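Local coordinates for protein ORF14 (Streptomyces clavuligerus, PDB 2WPX) that binds acetyl-CoA as a tandem GNAT-family protein of the clavulanic acid pathway and probably acts as an acyltransferase, at residues Glu7-Leu13 against Asp61-Ser66; Arg69-Arg75 against Val87-His93. All blocks are in the same frame, centred on the assembly; numbering follows the deposited sequence.

Contact 1. Residues Glu7-Leu13 against Asp61-Ser66; sequences ELEFVPL and DWVVRS
E9 and R65 face each other as a hydrogen-bonded pair of two antiparallel strands at the edge of the N-terminal GNAT domain, where 9-12 is the outermost strand beside 57-66. Their side chains run side by side, and the arginine comes side-on in a salt bridge, NE and NH2 both donating to one carboxylate oxygen: OE2 of E9 lies 2.8 Å from NH2 and 2.9 Å from NE of R65. The two nitrogens reach that oxygen from one face of the carboxylate, whose plane is turned 47° from the guanidinium. CG1 of V11 sits over a face of the same guanidinium, toward its rim, while also packing against CG2 of V63.

On the other face of the pairing, F10 and V64 point the same way. With CG2 of V64 anti to the backbone N, this methyl lies over the centre of the F10 ring, 4.0 Å from the centroid, in a CH-pi contact; it also meets CB of L8. Helix 101-115 packs on this side, H108 stacking on F10 and meeting W62 edge-to-face.

Between the strands, E9 and R65 exchange two backbone hydrogen bonds and V11 and V63 two more, before L13 N closes the row on D61 O at 2.9 Å. L13 and V63 pack on W24 of helix 18-33. At the P12-W62 pair the side chains diverge, yet the indole comes back to the proline, and CG of P12 makes a CH-pi contact over its six-membered ring, 4.0 Å from the centroid.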
loop_
_atom_site.group_PDB
_atom_site.type_symbol
_atom_site.label_atom_id
_atom_site.label_comp_id
_atom_site.label_asym_id
_atom_site.label_seq_id
_atom_site.Cartn_x
_atom_site.Cartn_y
_atom_site.Cartn_z
ATOM N N GLU A 7 -14.979 -1.085 30.614
ATOM C CA GLU A 7 -14.362 0.228 30.443
ATOM C C GLU A 7 -13.218 0.232 29.428
ATOM O O GLU A 7 -12.169 -0.394 29.620
ATOM C CB GLU A 7 -13.851 0.718 31.781
ATOM C CG GLU A 7 -14.887 1.453 32.584
ATOM C CD GLU A 7 -14.840 2.946 32.305
ATOM O OE1 GLU A 7 -13.873 3.605 32.767
ATOM O OE2 GLU A 7 -15.759 3.458 31.614
ATOM N N LEU A 8 -13.380 0.959 28.348
ATOM C CA LEU A 8 -12.277 1.033 27.390
ATOM C C LEU A 8 -11.523 2.324 27.581
ATOM O O LEU A 8 -12.127 3.378 27.647
ATOM C CB LEU A 8 -12.785 0.946 25.958
ATOM C CG LEU A 8 -13.480 -0.374 25.613
ATOM C CD1 LEU A 8 -14.407 -0.221 24.383
ATOM C CD2 LEU A 8 -12.470 -1.512 25.441
ATOM N N GLU A 9 -10.207 2.231 27.671
ATOM C CA GLU A 9 -9.347 3.390 27.759
ATOM C C GLU A 9 -8.687 3.683 26.379
ATOM O O GLU A 9 -8.058 2.806 25.784
ATOM C CB GLU A 9 -8.285 3.089 28.792
ATOM C CG GLU A 9 -7.668 4.280 29.441
ATOM C CD GLU A 9 -6.302 3.920 29.963
ATOM O OE1 GLU A 9 -5.602 4.821 30.476
ATOM O OE2 GLU A 9 -5.922 2.721 29.825
ATOM N N PHE A 10 -8.881 4.899 25.862
ATOM C CA PHE A 10 -8.188 5.396 24.659
ATOM C C PHE A 10 -6.949 6.195 25.041
ATOM O O PHE A 10 -7.037 7.184 25.731
ATOM C CB PHE A 10 -9.110 6.258 23.792
ATOM C CG PHE A 10 -10.269 5.500 23.238
ATOM C CD1 PHE A 10 -10.169 4.872 22.002
ATOM C CD2 PHE A 10 -11.447 5.376 23.968
ATOM C CE1 PHE A 10 -11.237 4.146 21.479
ATOM C CE2 PHE A 10 -12.541 4.651 23.455
ATOM C CZ PHE A 10 -12.428 4.021 22.205
ATOM N N VAL A 11 -5.795 5.732 24.601
ATOM C CA VAL A 11 -4.524 6.366 24.899
ATOM C C VAL A 11 -3.817 6.570 23.540
ATOM O O VAL A 11 -3.861 5.697 22.690
ATOM C CB VAL A 11 -3.689 5.425 25.831
ATOM C CG1 VAL A 11 -4.078 4.041 25.569
ATOM C CG2 VAL A 11 -2.168 5.561 25.610
ATOM N N PRO A 12 -3.230 7.745 23.312
ATOM C CA PRO A 12 -2.498 7.909 22.067
ATOM C C PRO A 12 -1.364 6.874 21.949
ATOM O O PRO A 12 -0.756 6.469 22.932
ATOM C CB PRO A 12 -1.930 9.335 22.165
ATOM C CG PRO A 12 -2.860 10.048 23.048
ATOM C CD PRO A 12 -3.381 9.013 24.045
ATOM N N LEU A 13 -1.093 6.473 20.717
ATOM C CA LEU A 13 0.019 5.628 20.375
ATOM C C LEU A 13 1.220 6.504 19.905
ATOM O O LEU A 13 1.218 7.070 18.831
ATOM C CB LEU A 13 -0.473 4.666 19.294
ATOM C CG LEU A 13 0.504 3.714 18.611
ATOM C CD1 LEU A 13 1.389 3.032 19.682
ATOM C CD2 LEU A 13 -0.307 2.724 17.799
ATOM N N ASP A 61 -2.694 8.622 15.860
ATOM C CA ASP A 61 -2.650 7.163 16.159
ATOM C C ASP A 61 -3.095 6.841 17.580
ATOM O O ASP A 61 -2.669 7.477 18.540
ATOM C CB ASP A 61 -1.235 6.634 15.944
ATOM C CG ASP A 61 -0.795 6.789 14.525
ATOM O OD1 ASP A 61 -1.709 6.740 13.674
ATOM O OD2 ASP A 61 0.419 6.976 14.252
ATOM N N TRP A 62 -3.964 5.859 17.724
ATOM C CA TRP A 62 -4.450 5.501 19.041
ATOM C C TRP A 62 -4.447 3.997 19.292
ATOM O O TRP A 62 -4.559 3.183 18.362
ATOM C CB TRP A 62 -5.868 5.985 19.144
ATOM C CG TRP A 62 -5.957 7.470 19.140
ATOM C CD1 TRP A 62 -5.883 8.319 18.059
ATOM C CD2 TRP A 62 -6.142 8.279 20.281
ATOM N NE1 TRP A 62 -6.032 9.627 18.474
ATOM C CE2 TRP A 62 -6.181 9.635 19.837
ATOM C CE3 TRP A 62 -6.314 7.998 21.647
ATOM C CZ2 TRP A 62 -6.352 10.703 20.718
ATOM C CZ3 TRP A 62 -6.506 9.055 22.518
ATOM C CH2 TRP A 62 -6.511 10.397 22.051
ATOM N N VAL A 63 -4.329 3.621 20.558
ATOM C CA VAL A 63 -4.717 2.287 20.968
ATOM C C VAL A 63 -5.877 2.311 21.937
ATOM O O VAL A 63 -6.202 3.350 22.543
ATOM C CB VAL A 63 -3.531 1.464 21.560
ATOM C CG1 VAL A 63 -2.499 1.169 20.496
ATOM C CG2 VAL A 63 -2.940 2.159 22.779
ATOM N N VAL A 64 -6.508 1.152 22.111
ATOM C CA VAL A 64 -7.543 1.056 23.141
ATOM C C VAL A 64 -7.165 -0.048 24.145
ATOM O O VAL A 64 -6.696 -1.121 23.759
ATOM C CB VAL A 64 -8.970 0.940 22.574
ATOM C CG1 VAL A 64 -9.198 -0.396 21.877
ATOM C CG2 VAL A 64 -9.985 1.179 23.703
ATOM N N ARG A 65 -7.305 0.255 25.426
ATOM C CA ARG A 65 -6.927 -0.683 26.455
ATOM C C ARG A 65 -8.105 -1.194 27.275
ATOM O O ARG A 65 -9.118 -0.506 27.505
ATOM C CB ARG A 65 -5.870 -0.062 27.370
ATOM C CG ARG A 65 -4.582 0.261 26.610
ATOM C CD ARG A 65 -3.412 0.386 27.545
ATOM N NE ARG A 65 -3.695 1.412 28.544
ATOM C CZ ARG A 65 -2.804 2.293 28.978
ATOM N NH1 ARG A 65 -1.550 2.315 28.501
ATOM N NH2 ARG A 65 -3.186 3.186 29.863
ATOM N N SER A 66 -7.989 -2.450 27.670
ATOM C CA SER A 66 -9.003 -3.034 28.520
ATOM C C SER A 66 -8.263 -3.760 29.625
ATOM O O SER A 66 -7.471 -4.670 29.360
ATOM C CB SER A 66 -9.921 -3.987 27.724
ATOM O OG SER A 66 -10.877 -4.612 28.562
HETATM O O HOH W 1 -12.737 -3.131 29.449
#

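Contact 2. Residues Arg69-Arg75 against Val87-His93. With ACO (acetyl coenzyme *a), chain C.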
loop_
_atom_site.group_PDB
_atom_site.type_symbol
_atom_site.label_atom_id
_atom_site.label_comp_id
_atom_site.label_asym_id
_atom_site.label_seq_id
_atom_site.Cartn_x
_atom_site.Cartn_y
_atom_site.Cartn_z
ATOM N N ARG A 69 -4.492 -3.590 29.228
ATOM C CA ARG A 69 -3.806 -4.077 28.007
ATOM C C ARG A 69 -4.478 -3.629 26.727
ATOM O O ARG A 69 -5.696 -3.422 26.664
ATOM C CB ARG A 69 -3.608 -5.604 27.969
ATOM C CG ARG A 69 -4.695 -6.407 28.670
ATOM C CD ARG A 69 -5.796 -6.971 27.766
ATOM N NE ARG A 69 -5.332 -8.045 26.898
ATOM C CZ ARG A 69 -6.051 -9.084 26.436
ATOM N NH1 ARG A 69 -7.317 -9.336 26.770
ATOM N NH2 ARG A 69 -5.419 -9.904 25.615
ATOM N N VAL A 70 -3.646 -3.465 25.712
ATOM C CA VAL A 70 -4.108 -3.037 24.397
ATOM C C VAL A 70 -4.988 -4.130 23.835
ATOM O O VAL A 70 -4.579 -5.297 23.783
ATOM C CB VAL A 70 -2.931 -2.813 23.472
ATOM C CG1 VAL A 70 -3.400 -2.518 22.081
ATOM C CG2 VAL A 70 -2.107 -1.668 23.991
ATOM N N VAL A 71 -6.189 -3.767 23.413
ATOM C CA VAL A 71 -7.020 -4.737 22.783
ATOM C C VAL A 71 -7.477 -4.248 21.432
ATOM O O VAL A 71 -8.283 -4.920 20.761
ATOM C CB VAL A 71 -8.226 -5.120 23.690
ATOM C CG1 VAL A 71 -7.717 -5.930 24.885
ATOM C CG2 VAL A 71 -8.971 -3.887 24.143
ATOM N N GLY A 72 -6.963 -3.099 20.992
ATOM C CA GLY A 72 -7.275 -2.622 19.635
ATOM C C GLY A 72 -6.533 -1.346 19.322
ATOM O O GLY A 72 -5.867 -0.772 20.177
ATOM N N ALA A 73 -6.644 -0.894 18.084
ATOM C CA ALA A 73 -5.831 0.219 17.630
ATOM C C ALA A 73 -6.615 0.925 16.556
ATOM O O ALA A 73 -7.302 0.294 15.787
ATOM C CB ALA A 73 -4.529 -0.299 17.074
ATOM N N LEU A 74 -6.530 2.239 16.536
ATOM C CA LEU A 74 -7.117 3.022 15.459
ATOM C C LEU A 74 -6.086 3.978 14.887
ATOM O O LEU A 74 -5.505 4.706 15.631
ATOM C CB LEU A 74 -8.256 3.873 16.025
ATOM C CG LEU A 74 -8.836 4.978 15.140
ATOM C CD1 LEU A 74 -9.683 4.383 14.028
ATOM C CD2 LEU A 74 -9.654 5.969 16.010
ATOM N N ARG A 75 -5.889 4.020 13.584
ATOM C CA ARG A 75 -4.919 4.963 13.027
ATOM C C ARG A 75 -5.598 5.757 11.931
ATOM O O ARG A 75 -6.165 5.176 11.008
ATOM C CB ARG A 75 -3.705 4.214 12.446
ATOM C CG ARG A 75 -2.979 3.254 13.451
ATOM C CD ARG A 75 -1.478 2.963 13.003
ATOM N NE ARG A 75 -0.658 4.186 12.844
ATOM C CZ ARG A 75 0.501 4.202 12.197
ATOM N NH1 ARG A 75 0.974 3.069 11.690
ATOM N NH2 ARG A 75 1.186 5.329 12.058
ATOM N N VAL A 87 -8.907 5.897 7.278
ATOM C CA VAL A 87 -8.629 4.914 8.309
ATOM C C VAL A 87 -7.505 4.014 7.898
ATOM O O VAL A 87 -7.711 3.123 7.121
ATOM C CB VAL A 87 -9.884 4.083 8.682
ATOM C CG1 VAL A 87 -9.543 3.073 9.770
ATOM C CG2 VAL A 87 -10.975 5.035 9.176
ATOM N N ASP A 88 -6.296 4.241 8.413
ATOM C CA ASP A 88 -5.188 3.429 7.948
ATOM C C ASP A 88 -5.123 2.140 8.746
ATOM O O ASP A 88 -4.492 1.190 8.311
ATOM C CB ASP A 88 -3.880 4.166 8.062
ATOM C CG ASP A 88 -3.535 4.926 6.803
ATOM O OD1 ASP A 88 -2.533 5.666 6.860
ATOM O OD2 ASP A 88 -4.197 4.760 5.736
ATOM N N GLN A 89 -5.792 2.120 9.900
ATOM C CA GLN A 89 -5.865 0.939 10.715
ATOM C C GLN A 89 -7.032 0.997 11.669
ATOM O O GLN A 89 -7.184 1.974 12.411
ATOM C CB GLN A 89 -4.546 0.653 11.486
ATOM C CG GLN A 89 -4.611 -0.600 12.361
ATOM C CD GLN A 89 -3.331 -0.828 13.188
ATOM O OE1 GLN A 89 -2.541 -1.754 12.920
ATOM N NE2 GLN A 89 -3.109 0.017 14.172
ATOM N N LEU A 90 -7.848 -0.052 11.657
ATOM C CA LEU A 90 -8.844 -0.251 12.702
ATOM C C LEU A 90 -8.851 -1.753 13.034
ATOM O O LEU A 90 -9.412 -2.554 12.300
ATOM C CB LEU A 90 -10.243 0.238 12.232
ATOM C CG LEU A 90 -11.299 0.408 13.332
ATOM C CD1 LEU A 90 -12.385 1.374 12.923
ATOM C CD2 LEU A 90 -11.915 -0.981 13.800
ATOM N N LEU A 91 -8.262 -2.131 14.159
ATOM C CA LEU A 91 -7.959 -3.527 14.446
ATOM C C LEU A 91 -8.371 -3.921 15.896
ATOM O O LEU A 91 -8.125 -3.184 16.865
ATOM C CB LEU A 91 -6.452 -3.747 14.226
ATOM C CG LEU A 91 -5.792 -5.134 14.302
ATOM C CD1 LEU A 91 -4.352 -5.100 13.919
ATOM C CD2 LEU A 91 -5.833 -5.589 15.718
ATOM N N VAL A 92 -9.032 -5.061 16.039
ATOM C CA VAL A 92 -9.505 -5.502 17.344
ATOM C C VAL A 92 -8.846 -6.866 17.580
ATOM O O VAL A 92 -8.750 -7.684 16.652
ATOM C CB VAL A 92 -11.058 -5.538 17.361
ATOM C CG1 VAL A 92 -11.621 -6.229 18.589
ATOM C CG2 VAL A 92 -11.632 -4.132 17.306
ATOM N N HIS A 93 -8.287 -7.045 18.768
ATOM C CA HIS A 93 -7.640 -8.297 19.167
ATOM C C HIS A 93 -8.591 -9.472 18.872
ATOM O O HIS A 93 -9.756 -9.486 19.323
ATOM C CB HIS A 93 -7.247 -8.208 20.669
ATOM C CG HIS A 93 -6.592 -9.450 21.241
ATOM N ND1 HIS A 93 -5.414 -9.396 21.977
ATOM C CD2 HIS A 93 -6.992 -10.749 21.275
ATOM C CE1 HIS A 93 -5.085 -10.615 22.378
ATOM N NE2 HIS A 93 -6.033 -11.451 21.973
HETATM N N1A ACO C . -19.290 -11.224 10.762
HETATM C C2A ACO C . -20.472 -10.649 10.593
HETATM N N3A ACO C . -20.815 -9.456 11.115
HETATM C C4A ACO C . -19.920 -8.768 11.825
HETATM C C5A ACO C . -18.671 -9.335 12.007
HETATM C C6A ACO C . -18.360 -10.576 11.470
HETATM N N6A ACO C . -17.150 -11.098 11.653
HETATM N N7A ACO C . -17.954 -8.500 12.754
HETATM C C8A ACO C . -18.700 -7.423 12.985
HETATM N N9A ACO C . -19.884 -7.585 12.438
HETATM C C1B ACO C . -20.912 -6.531 12.573
HETATM C C2B ACO C . -22.110 -6.862 13.465
HETATM O O2B ACO C . -23.165 -5.975 13.117
HETATM C C3B ACO C . -21.584 -6.458 14.798
HETATM O O3B ACO C . -22.599 -5.999 15.669
HETATM P P3B ACO C . -23.205 -7.054 16.707
HETATM O O7A ACO C . -24.292 -6.522 17.805
HETATM O O8A ACO C . -23.208 -8.516 16.199
HETATM O O9A ACO C . -24.384 -7.035 15.774
HETATM C C4B ACO C . -20.832 -5.150 14.503
HETATM O O4B ACO C . -20.305 -5.296 13.160
HETATM C C5B ACO C . -19.968 -5.578 15.710
HETATM O O5B ACO C . -18.877 -4.889 15.754
HETATM P P1A ACO C . -17.998 -4.926 16.989
HETATM O O1A ACO C . -17.802 -3.389 17.396
HETATM O O2A ACO C . -18.354 -5.876 18.127
HETATM O O3A ACO C . -16.814 -5.668 16.290
HETATM P P2A ACO C . -15.289 -5.974 16.470
HETATM O O4A ACO C . -15.273 -7.544 16.468
HETATM O O5A ACO C . -14.647 -5.468 17.710
HETATM O O6A ACO C . -14.765 -5.520 14.970
HETATM C CBP ACO C . -13.531 -5.925 12.912
HETATM C CCP ACO C . -13.458 -5.449 14.378
HETATM C CDP ACO C . -15.036 -6.049 13.072
HETATM C CEP ACO C . -13.024 -4.589 12.507
HETATM C CAP ACO C . -12.576 -7.079 13.315
HETATM O OAP ACO C . -12.950 -8.178 12.547
HETATM C C9P ACO C . -11.118 -6.766 12.915
HETATM O O9P ACO C . -10.373 -6.171 13.682
HETATM N N8P ACO C . -10.679 -7.362 11.805
HETATM C C7P ACO C . -9.319 -7.150 11.273
HETATM C C6P ACO C . -9.236 -5.658 10.976
HETATM C C5P ACO C . -10.167 -5.164 9.881
HETATM O O5P ACO C . -10.434 -5.827 8.891
HETATM N N4P ACO C . -10.623 -3.964 10.069
HETATM C C3P ACO C . -11.356 -3.289 9.018
HETATM C C2P ACO C . -12.755 -2.916 9.456
HETATM S S1P ACO C . -13.388 -2.106 7.969
HETATM C C ACO C . -13.401 -0.492 8.533
HETATM O O ACO C . -12.733 -0.211 9.529
HETATM C CH3 ACO C . -14.296 0.492 7.778
#
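The carbonyl oxygen of R75 accepts two backbone N-H groups, D88 N at 2.8 Å and Q89 N at a longer 3.3 Å, because D88 and Q89 share one position opposite R75 in a classic beta bulge. The pairing is returned by R75 N, which meets a lone pair of Q89 O at 2.7 Å. Beyond it A73 and L91 exchange two further bonds, and H93 N reaches V71 O from above the carbonyl plane in a nearly straight bond (176°).

The aliphatic part of R75 crosses Q89 obliquely, CG resting 3.6 Å from CB of Q89, while its guanidinium leads away to D61 and S49. On the opposite face from R75 and Q89, L74 and L90 approach through their CD1 methyls, and L74 is backed by helix 101-115. At the far end, NH2 of R69 comes 3.3 Å from CE1 of H93, the guanidinium and imidazole planes standing 66° apart.

The edge of 89-92 turned away from 69-75 is given to acetyl-CoA. The pantetheine N4P donates to L90 O, and V92 N donates to O9P of the cofactor at 2.9 Å, so the pantetheine arm pairs with the backbone almost as another strand would. The L90 side chain lies beside the acetyl oxygen, with its CB 3.7 Å from ACO O. Such strand-like pairing of pantetheine with a central strand is the hallmark of the GNAT acetyl-CoA site.

In the fold
Contacts 1 and 2 are two strand pairings of the same sheet, with centres about 9 Å apart: 57-66, 69-79 and 84-92 follow one another as antiparallel neighbours, and 9-12, separated from 57-66 in the chain by two helices, borders 57-66. They join where V64 faces both V71 and G72 in a classic beta bulge: V64 O lies 2.7 Å from V71 N, and V64 N 2.8 Å from G72 O. A salt bridge between D61 and R75 ties them again. Contact 2 borders acetyl-CoA directly, whereas the L8 side chain of contact 1 is about 8 Å from it. Helix 101-115 packs against both, and G102 N and R103 N, at its start, hydrogen-bond to the cofactor.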